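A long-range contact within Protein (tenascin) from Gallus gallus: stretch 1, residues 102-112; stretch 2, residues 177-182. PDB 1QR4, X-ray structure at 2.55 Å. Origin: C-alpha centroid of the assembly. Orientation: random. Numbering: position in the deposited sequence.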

# COMPACT_ATOMS: atom_id res chain seq x y z
N SER A 102 2.32 -10.06 17.31
CA SER A 102 2.56 -10.41 18.70
C SER A 102 2.60 -11.92 18.86
O SER A 102 2.01 -12.66 18.07
CB SER A 102 1.49 -9.81 19.61
OG SER A 102 0.22 -10.37 19.35
N PHE A 103 3.35 -12.37 19.86
CA PHE A 103 3.48 -13.79 20.13
C PHE A 103 3.01 -14.12 21.54
O PHE A 103 3.12 -13.29 22.46
CB PHE A 103 4.93 -14.21 19.94
CG PHE A 103 5.45 -13.91 18.59
CD1 PHE A 103 4.95 -14.57 17.49
CD2 PHE A 103 6.43 -12.94 18.42
CE1 PHE A 103 5.41 -14.27 16.21
CE2 PHE A 103 6.89 -12.63 17.14
CZ PHE A 103 6.38 -13.30 16.03
N SER A 104 2.44 -15.31 21.69
CA SER A 104 1.93 -15.80 22.97
C SER A 104 1.85 -17.33 22.94
O SER A 104 2.09 -17.95 21.90
CB SER A 104 0.54 -15.22 23.25
OG SER A 104 -0.45 -15.84 22.44
N ASP A 105 1.54 -17.91 24.10
CA ASP A 105 1.40 -19.35 24.26
C ASP A 105 2.59 -20.06 23.65
O ASP A 105 2.43 -21.08 22.96
CB ASP A 105 0.11 -19.85 23.61
CG ASP A 105 -1.11 -19.02 24.00
OD1 ASP A 105 -0.96 -17.96 24.65
OD2 ASP A 105 -2.23 -19.44 23.64
N ILE A 106 3.78 -19.50 23.87
CA ILE A 106 4.99 -20.09 23.32
C ILE A 106 5.20 -21.43 23.98
O ILE A 106 4.67 -21.69 25.06
CB ILE A 106 6.23 -19.23 23.59
CG1 ILE A 106 5.94 -17.76 23.28
CG2 ILE A 106 7.40 -19.73 22.74
CD1 ILE A 106 5.48 -17.50 21.87
N THR A 107 5.98 -22.29 23.32
CA THR A 107 6.25 -23.63 23.83
C THR A 107 7.49 -24.14 23.16
O THR A 107 8.16 -23.41 22.43
CB THR A 107 5.06 -24.59 23.53
OG1 THR A 107 3.87 -24.06 24.12
CG2 THR A 107 5.30 -25.98 24.11
N GLU A 108 7.83 -25.38 23.46
CA GLU A 108 8.99 -26.02 22.88
C GLU A 108 8.67 -26.34 21.41
O GLU A 108 9.58 -26.41 20.59
CB GLU A 108 9.34 -27.28 23.69
CG GLU A 108 9.32 -27.10 25.23
CD GLU A 108 10.57 -27.61 25.96
OE1 GLU A 108 10.98 -28.77 25.73
OE2 GLU A 108 11.15 -26.86 26.77
N ASN A 109 7.38 -26.43 21.08
CA ASN A 109 6.95 -26.78 19.71
C ASN A 109 5.82 -25.98 19.04
O ASN A 109 5.51 -26.22 17.87
CB ASN A 109 6.58 -28.26 19.65
CG ASN A 109 7.80 -29.16 19.60
OD1 ASN A 109 8.46 -29.39 20.61
ND2 ASN A 109 8.11 -29.65 18.41
N SER A 110 5.22 -25.03 19.75
CA SER A 110 4.13 -24.27 19.16
C SER A 110 3.95 -22.86 19.72
O SER A 110 4.20 -22.62 20.90
CB SER A 110 2.82 -25.03 19.33
OG SER A 110 2.53 -25.18 20.70
N ALA A 111 3.45 -21.97 18.87
CA ALA A 111 3.22 -20.58 19.27
C ALA A 111 2.02 -19.97 18.58
O ALA A 111 1.74 -20.24 17.42
CB ALA A 111 4.46 -19.74 19.00
N THR A 112 1.31 -19.13 19.33
CA THR A 112 0.14 -18.45 18.81
C THR A 112 0.54 -17.05 18.36
O THR A 112 0.78 -16.16 19.19
CB THR A 112 -0.98 -18.35 19.89
OG1 THR A 112 -1.50 -19.65 20.18
CG2 THR A 112 -2.14 -17.45 19.42
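Stretch 2 (177-182) SGILKT

Two strands of one chain can pack through their side chains without sharing a single hydrogen bond, and this tenascin contact is a compact example. Stretch 2 is extended from Ser177 to Lys181 and runs nearly parallel to strand 102-104, their N-to-C directions differing by 20° and their axes approaching to 8.0 Å. That spacing is too wide for backbone pairing, and no hydrogen bond crosses between the stretches. Stretch 1 instead pairs with itself: beyond the loop its chain returns as a strand, and Thr112 N donates to Ser104 O at 2.9 Å.

Leu180 is the pivot of the packing. Its CA-to-CB bond points sideways, but with chi1 t and chi2 p the end of the side chain comes nearer to stretch 1. Its CD1 lies over one face of the Phe103 ring, 3.5 Å from Phe103 CD1, in a CH-pi contact, and 3.6 Å from Ile106 CD1; its CD2 rests 3.6 Å from Ala111 CB. Gly178 meets the ring at its edge, its C atom 3.9 Å from Phe103 CE2, where an ideal CB would be tight against that same carbon. Further along, Ile106 CG2 approaches Lys181 O at 3.2 Å, and Thr107 O lies 3.5 Å from Thr182 C, so the loop carries the contact past the strand.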

# COMPACT_ATOMS: atom_id res chain seq x y z
N SER A 177 6.93 -7.96 10.40
CA SER A 177 7.52 -9.16 10.94
C SER A 177 7.95 -9.04 12.37
O SER A 177 7.97 -7.96 12.94
CB SER A 177 8.68 -9.63 10.06
OG SER A 177 9.76 -8.73 10.15
N GLY A 178 8.26 -10.19 12.96
CA GLY A 178 8.71 -10.23 14.33
C GLY A 178 9.53 -11.49 14.50
O GLY A 178 9.50 -12.38 13.65
N ILE A 179 10.30 -11.54 15.58
CA ILE A 179 11.12 -12.71 15.89
C ILE A 179 10.35 -13.60 16.85
O ILE A 179 9.76 -13.11 17.82
CB ILE A 179 12.44 -12.34 16.58
CG1 ILE A 179 13.28 -11.37 15.73
CG2 ILE A 179 13.21 -13.62 16.91
CD1 ILE A 179 14.25 -12.05 14.76
N LEU A 180 10.32 -14.89 16.56
CA LEU A 180 9.65 -15.84 17.44
C LEU A 180 10.71 -16.75 18.04
O LEU A 180 11.42 -17.46 17.31
CB LEU A 180 8.64 -16.68 16.68
CG LEU A 180 7.99 -17.72 17.60
CD1 LEU A 180 7.20 -17.02 18.70
CD2 LEU A 180 7.11 -18.65 16.79
N LYS A 181 10.80 -16.73 19.37
CA LYS A 181 11.74 -17.54 20.14
C LYS A 181 11.03 -18.73 20.75
O LYS A 181 10.21 -18.57 21.66
CB LYS A 181 12.38 -16.69 21.24
CG LYS A 181 11.60 -15.43 21.66
CD LYS A 181 10.25 -15.72 22.31
CE LYS A 181 9.45 -14.43 22.54
NZ LYS A 181 9.15 -13.68 21.28
N THR A 182 11.35 -19.92 20.25
CA THR A 182 10.74 -21.17 20.73
C THR A 182 11.07 -21.54 22.18
O THR A 182 12.25 -21.82 22.48
CB THR A 182 11.12 -22.38 19.81
OG1 THR A 182 12.47 -22.25 19.35
CG2 THR A 182 10.18 -22.46 18.62